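Local atomic coordinates of uncharacterized protein (Trypanosoma congolense, PDB entry 4E40), a protein that probably binds haptoglobin-hemoglobin at the trypanosome cell surface as a receptor and so serves nutrient uptake, its long helical bundle forming most of this construct. Residues 21-26 with 163-168; 113-118 with 210-215. All blocks are in the same frame, centred on the assembly; numbering follows the deposited sequence. Where two conformers were deposited one is given.

Contact 1 of 2, residues 21-26 with 163-168. Unlike the reference sequence in segment 163-168: Glu164 (reference Asn).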
loop_
_atom_site.group_PDB
_atom_site.type_symbol
_atom_site.label_atom_id
_atom_site.label_comp_id
_atom_site.label_asym_id
_atom_site.label_seq_id
_atom_site.Cartn_x
_atom_site.Cartn_y
_atom_site.Cartn_z
ATOM N N LEU A 21 -14.267 -0.783 -25.737
ATOM C CA LEU A 21 -13.062 -1.471 -25.270
ATOM C C LEU A 21 -11.828 -0.566 -25.425
ATOM O O LEU A 21 -10.990 -0.511 -24.522
ATOM C CB LEU A 21 -12.827 -2.759 -26.057
ATOM C CG LEU A 21 -11.584 -3.591 -25.737
ATOM C CD1 LEU A 21 -11.524 -3.980 -24.249
ATOM C CD2 LEU A 21 -11.423 -4.829 -26.617
ATOM N N ARG A 22 -11.709 0.088 -26.585
ATOM C CA ARG A 22 -10.541 0.959 -26.792
ATOM C C ARG A 22 -10.513 2.066 -25.736
ATOM O O ARG A 22 -9.415 2.375 -25.216
ATOM C CB ARG A 22 -10.599 1.570 -28.206
ATOM C CG ARG A 22 -9.290 2.281 -28.597
ATOM C CD ARG A 22 -9.431 3.815 -28.419
ATOM N NE ARG A 22 -10.516 4.382 -29.221
ATOM C CZ ARG A 22 -10.491 4.614 -30.558
ATOM N NH1 ARG A 22 -9.404 4.352 -31.299
ATOM N NH2 ARG A 22 -11.563 5.113 -31.174
ATOM N N ALA A 23 -11.656 2.671 -25.436
ATOM C CA ALA A 23 -11.725 3.732 -24.402
ATOM C C ALA A 23 -11.324 3.199 -23.029
ATOM O O ALA A 23 -10.600 3.884 -22.284
ATOM C CB ALA A 23 -13.087 4.391 -24.329
ATOM N N GLN A 24 -11.700 1.934 -22.745
ATOM C CA GLN A 24 -11.267 1.331 -21.452
ATOM C C GLN A 24 -9.753 1.076 -21.420
ATOM O O GLN A 24 -9.089 1.361 -20.432
ATOM C CB GLN A 24 -11.956 -0.014 -21.203
ATOM C CG GLN A 24 -13.473 0.064 -21.106
ATOM C CD GLN A 24 -14.029 0.185 -19.758
ATOM O OE1 GLN A 24 -14.865 1.093 -19.515
ATOM N NE2 GLN A 24 -13.466 -0.519 -18.830
ATOM N N LEU A 25 -9.192 0.509 -22.508
ATOM C CA LEU A 25 -7.767 0.193 -22.557
ATOM C C LEU A 25 -6.992 1.507 -22.407
ATOM O O LEU A 25 -6.001 1.539 -21.659
ATOM C CB LEU A 25 -7.417 -0.497 -23.895
ATOM C CG LEU A 25 -8.043 -1.933 -23.950
ATOM C CD1 LEU A 25 -7.980 -2.424 -25.402
ATOM C CD2 LEU A 25 -7.373 -2.923 -22.994
ATOM N N ALA A 26 -7.467 2.558 -23.104
ATOM C CA ALA A 26 -6.813 3.903 -23.046
ATOM C C ALA A 26 -6.842 4.450 -21.627
ATOM O O ALA A 26 -5.939 5.229 -21.241
ATOM C CB ALA A 26 -7.497 4.885 -23.986
ATOM N N SER A 163 -15.729 7.737 -31.853
ATOM C CA SER A 163 -14.693 8.754 -31.607
ATOM C C SER A 163 -13.592 8.189 -30.709
ATOM O O SER A 163 -13.860 7.329 -29.877
ATOM C CB SER A 163 -15.315 10.003 -30.990
ATOM O OG SER A 163 -15.918 9.687 -29.747
ATOM N N GLU A 164 -12.359 8.667 -30.919
ATOM C CA GLU A 164 -11.241 8.372 -30.022
ATOM C C GLU A 164 -11.535 8.980 -28.661
ATOM O O GLU A 164 -11.840 10.161 -28.589
ATOM C CB GLU A 164 -9.982 8.989 -30.582
ATOM C CG GLU A 164 -9.254 8.098 -31.558
ATOM C CD GLU A 164 -7.763 8.209 -31.362
ATOM O OE1 GLU A 164 -7.100 7.155 -31.218
ATOM O OE2 GLU A 164 -7.268 9.362 -31.315
ATOM N N SER A 165 -11.566 8.186 -27.590
ATOM C CA SER A 165 -11.893 8.748 -26.295
ATOM C C SER A 165 -11.222 7.942 -25.202
ATOM O O SER A 165 -10.702 6.852 -25.449
ATOM C CB SER A 165 -13.399 8.761 -26.053
ATOM O OG SER A 165 -13.905 7.452 -26.199
ATOM N N THR A 166 -11.126 8.534 -24.032
ATOM C CA THR A 166 -10.544 7.807 -22.884
ATOM C C THR A 166 -11.615 7.691 -21.844
ATOM O O THR A 166 -12.290 8.696 -21.521
ATOM C CB THR A 166 -9.374 8.583 -22.306
ATOM O OG1 THR A 166 -8.365 8.711 -23.320
ATOM C CG2 THR A 166 -8.741 7.856 -21.137
ATOM N N ASN A 167 -11.796 6.487 -21.279
ATOM C CA ASN A 167 -12.716 6.349 -20.204
ATOM C C ASN A 167 -11.955 6.531 -18.894
ATOM O O ASN A 167 -10.949 5.843 -18.638
ATOM C CB ASN A 167 -13.402 4.967 -20.275
ATOM C CG ASN A 167 -14.448 4.777 -19.174
ATOM O OD1 ASN A 167 -14.162 4.919 -18.012
ATOM N ND2 ASN A 167 -15.627 4.330 -19.553
ATOM N N TYR A 168 -12.361 7.519 -18.063
ATOM C CA TYR A 168 -11.637 7.858 -16.852
ATOM C C TYR A 168 -12.103 7.080 -15.631
ATOM O O TYR A 168 -11.764 7.426 -14.515
ATOM C CB TYR A 168 -11.804 9.378 -16.554
ATOM C CG TYR A 168 -10.841 10.220 -17.388
ATOM C CD1 TYR A 168 -9.623 10.652 -16.762
ATOM C CD2 TYR A 168 -11.154 10.599 -18.663
ATOM C CE1 TYR A 168 -8.693 11.402 -17.445
ATOM C CE2 TYR A 168 -10.214 11.380 -19.389
ATOM C CZ TYR A 168 -9.015 11.752 -18.738
ATOM O OH TYR A 168 -8.071 12.553 -19.425
HETATM O O HOH W 1 -13.031 4.832 -28.219
#

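Contact 2 of 2, residues 113-118 with 210-215. Unlike the reference sequence in segment 113-118: Ile116 (reference Thr).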
loop_
_atom_site.group_PDB
_atom_site.type_symbol
_atom_site.label_atom_id
_atom_site.label_comp_id
_atom_site.label_asym_id
_atom_site.label_seq_id
_atom_site.Cartn_x
_atom_site.Cartn_y
_atom_site.Cartn_z
ATOM N N ASN A 113 8.670 -2.110 7.007
ATOM C CA ASN A 113 9.286 -2.962 5.950
ATOM C C ASN A 113 8.260 -3.597 5.055
ATOM O O ASN A 113 8.485 -3.662 3.799
ATOM C CB ASN A 113 10.222 -3.997 6.609
ATOM C CG ASN A 113 11.520 -3.359 7.114
ATOM O OD1 ASN A 113 11.966 -2.350 6.582
ATOM N ND2 ASN A 113 12.107 -3.924 8.124
ATOM N N GLU A 114 7.107 -3.996 5.609
ATOM C CA GLU A 114 6.042 -4.571 4.799
ATOM C C GLU A 114 5.518 -3.528 3.822
ATOM O O GLU A 114 5.280 -3.863 2.636
ATOM C CB GLU A 114 4.901 -5.121 5.644
ATOM C CG GLU A 114 5.421 -6.407 6.327
ATOM C CD GLU A 114 4.488 -7.033 7.369
ATOM O OE1 GLU A 114 3.533 -6.389 7.810
ATOM O OE2 GLU A 114 4.781 -8.182 7.812
ATOM N N ILE A 115 5.332 -2.292 4.281
ATOM C CA ILE A 115 4.828 -1.242 3.369
ATOM C C ILE A 115 5.822 -0.962 2.236
ATOM O O ILE A 115 5.407 -0.733 1.068
ATOM C CB ILE A 115 4.527 0.047 4.166
ATOM C CG1 ILE A 115 3.248 -0.218 4.995
ATOM C CG2 ILE A 115 4.358 1.265 3.253
ATOM C CD1 ILE A 115 3.024 0.838 6.095
ATOM N N ILE A 116 7.101 -0.942 2.576
ATOM C CA ILE A 116 8.139 -0.665 1.558
ATOM C C ILE A 116 8.059 -1.767 0.508
ATOM O O ILE A 116 8.054 -1.462 -0.720
ATOM C CB ILE A 116 9.550 -0.587 2.197
ATOM C CG1 ILE A 116 9.684 0.727 3.007
ATOM C CG2 ILE A 116 10.648 -0.747 1.116
ATOM C CD1 ILE A 116 10.920 0.758 3.942
ATOM N N GLU A 117 8.021 -3.038 0.945
ATOM C CA GLU A 117 7.974 -4.164 -0.029
ATOM C C GLU A 117 6.703 -4.136 -0.898
ATOM O O GLU A 117 6.752 -4.287 -2.155
ATOM C CB GLU A 117 8.063 -5.513 0.743
ATOM C CG GLU A 117 7.865 -6.755 -0.163
ATOM C CD GLU A 117 7.392 -8.004 0.634
ATOM O OE1 GLU A 117 7.045 -7.914 1.853
ATOM O OE2 GLU A 117 7.343 -9.100 0.035
ATOM N N LEU A 118 5.561 -3.866 -0.262
ATOM C CA LEU A 118 4.250 -3.890 -0.969
ATOM C C LEU A 118 4.180 -2.762 -1.939
ATOM O O LEU A 118 3.638 -2.936 -3.053
ATOM C CB LEU A 118 3.123 -3.707 0.067
ATOM C CG LEU A 118 2.907 -4.997 0.885
ATOM C CD1 LEU A 118 2.050 -4.587 2.064
ATOM C CD2 LEU A 118 2.145 -5.989 0.024
ATOM N N LYS A 210 -4.531 -2.124 -0.874
ATOM C CA LYS A 210 -5.404 -2.431 0.289
ATOM C C LYS A 210 -4.528 -2.943 1.433
ATOM O O LYS A 210 -4.727 -2.531 2.595
ATOM C CB LYS A 210 -6.473 -3.446 -0.039
ATOM C CG LYS A 210 -7.585 -2.819 -0.861
ATOM C CD LYS A 210 -8.565 -3.864 -1.321
ATOM C CE LYS A 210 -9.693 -3.178 -2.063
ATOM N NZ LYS A 210 -10.480 -4.153 -2.865
ATOM N N SER A 211 -3.599 -3.843 1.111
ATOM C CA SER A 211 -2.653 -4.380 2.108
ATOM C C SER A 211 -1.824 -3.263 2.737
ATOM O O SER A 211 -1.636 -3.249 3.967
ATOM C CB SER A 211 -1.742 -5.455 1.500
ATOM O OG SER A 211 -2.447 -6.647 1.171
ATOM N N VAL A 212 -1.322 -2.326 1.928
ATOM C CA VAL A 212 -0.556 -1.176 2.460
ATOM C C VAL A 212 -1.361 -0.393 3.496
ATOM O O VAL A 212 -0.837 -0.043 4.570
ATOM C CB VAL A 212 -0.049 -0.215 1.343
ATOM C CG1 VAL A 212 0.420 1.144 1.890
ATOM C CG2 VAL A 212 1.072 -0.881 0.589
ATOM N N GLU A 213 -2.624 -0.136 3.183
ATOM C CA GLU A 213 -3.419 0.676 4.056
ATOM C C GLU A 213 -3.746 -0.106 5.358
ATOM O O GLU A 213 -3.849 0.540 6.411
ATOM C CB GLU A 213 -4.659 1.226 3.285
ATOM C CG GLU A 213 -4.330 2.156 2.097
ATOM C CD GLU A 213 -5.423 2.283 1.013
ATOM O OE1 GLU A 213 -6.358 1.468 0.983
ATOM O OE2 GLU A 213 -5.371 3.239 0.183
ATOM N N GLN A 214 -3.854 -1.447 5.307
ATOM C CA GLN A 214 -4.070 -2.292 6.481
ATOM C C GLN A 214 -2.790 -2.353 7.312
ATOM O O GLN A 214 -2.841 -2.191 8.565
ATOM C CB GLN A 214 -4.419 -3.713 6.126
ATOM C CG GLN A 214 -5.808 -3.961 5.575
ATOM C CD GLN A 214 -6.157 -5.439 5.665
ATOM O OE1 GLN A 214 -5.426 -6.305 5.168
ATOM N NE2 GLN A 214 -7.274 -5.740 6.325
ATOM N N ARG A 215 -1.630 -2.593 6.666
ATOM C CA ARG A 215 -0.354 -2.538 7.476
ATOM C C ARG A 215 -0.148 -1.150 8.118
ATOM O O ARG A 215 0.436 -1.014 9.212
ATOM C CB ARG A 215 0.917 -2.901 6.619
ATOM C CG ARG A 215 0.861 -4.173 5.771
ATOM C CD ARG A 215 0.772 -5.537 6.422
ATOM N NE ARG A 215 -0.516 -5.843 7.047
ATOM C CZ ARG A 215 -1.600 -6.359 6.463
ATOM N NH1 ARG A 215 -2.669 -6.606 7.212
ATOM N NH2 ARG A 215 -1.644 -6.637 5.153
#

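Contact 1 of 2, residues 21-26 with 163-168
Ser163 meets Arg22 through its carbonyl oxygen. Arg22 NH2 gives Ser163 O a weak hydrogen bond of 3.4 Å. A water bridges the two: it accepts from Arg22 NE at 2.7 Å, in the plane of the guanidinium, and donates to Ser163 O. Glu164 lies over one face of the guanidinium with its CG. Glu164 OE1 is 3.6 Å from Arg22 NH1, a long salt bridge. The carboxylate stands 82° to the guanidinium and no N-H points at the oxygen, so the attraction is probably of charges only. Ser165 O takes a CA-H...O contact from Ala23 CA at 3.4 Å. Ser165 OG, set between the backbone N and the carbonyl carbon (chi1 56°), rests against Ala23 CB. Thr166 lays CG2 beside Ala26 O. Asn167 N donates to Ala23 O at 3.0 Å, nearly straight at 169° but from above the carbonyl plane; Asn167 OD1 accepts a hydrogen bond from Asp169 N. The segment runs extended along the last turns of helix 12-26, just after Cys162, which is disulfide-bonded to Cys19. Arg22 NH1 also bonds to Ser141 OG of helix 82-147. The one straight hydrogen bond between the segments is backbone to backbone, while Arg22 meets both loop and helix.

Contact 2 of 2, residues 113-118 with 210-215
Arg215 packs its aliphatic part on Ile115, Leu118 and Glu114 of helix 82-147. Its CB packs on Ile115 CG1 at 3.9 Å. CG lies against Leu118 CD1, also at 3.9 Å, and the two side chains cross at about a right angle. CD comes to 3.2 Å from Glu114 OE1. Arg215 NE lies 4.2 Å from Glu114 OE1, beyond a salt bridge, although the opposite charges may still attract. The chain bends at chi2, which sets CD, and again at chi3 (71°), which sets NE. The guanidinium has one face on Gln214 CB, and its plane is 88° from the carboxylate of Glu114. NH1 finds its main partner in Glu218, a salt bridge within helix 192-246, and adds a weak hydrogen bond to Gln214 OE1. This is antiparallel packing of two long helices in the receptor's helical bundle: the local axes approach to 9.3 Å, at 166° between their directions. Beside the arginine, Val212 CG2 presses on Leu118 CB at 3.5 Å. Val212 CG1 faces Ile115 CG2 more loosely, at 4.2 Å. Ser211 offers CB to Leu118 CD1. Helix 28-73 adjoins this layer: Asn43 touches Ile115, and Arg42, a heme b-binding residue in another structure of this protein, touches Val212.

Overall arrangement
Both contacts belong to one elongated, mainly helical chain. Their centres are 31 Å apart, and their nearest atoms about 16 Å. Contact 2 lies near the middle of the chain, its centre about 4 Å from that of the chain, whereas the centre of contact 1 is 27 Å from it. The segments alternate along the sequence: 21-26, 113-118, 163-168, 210-215. Contact 1 joins helix 12-26 to the loop before helix 172-180; contact 2 joins helices 82-147 and 192-246. Both long helices also run past segment 21-26: helix 82-147 meets Arg22 and Leu25, and helix 192-246 meets Leu25. The bundle combines helix pairing at its middle with a loop packed on a short helix toward one end.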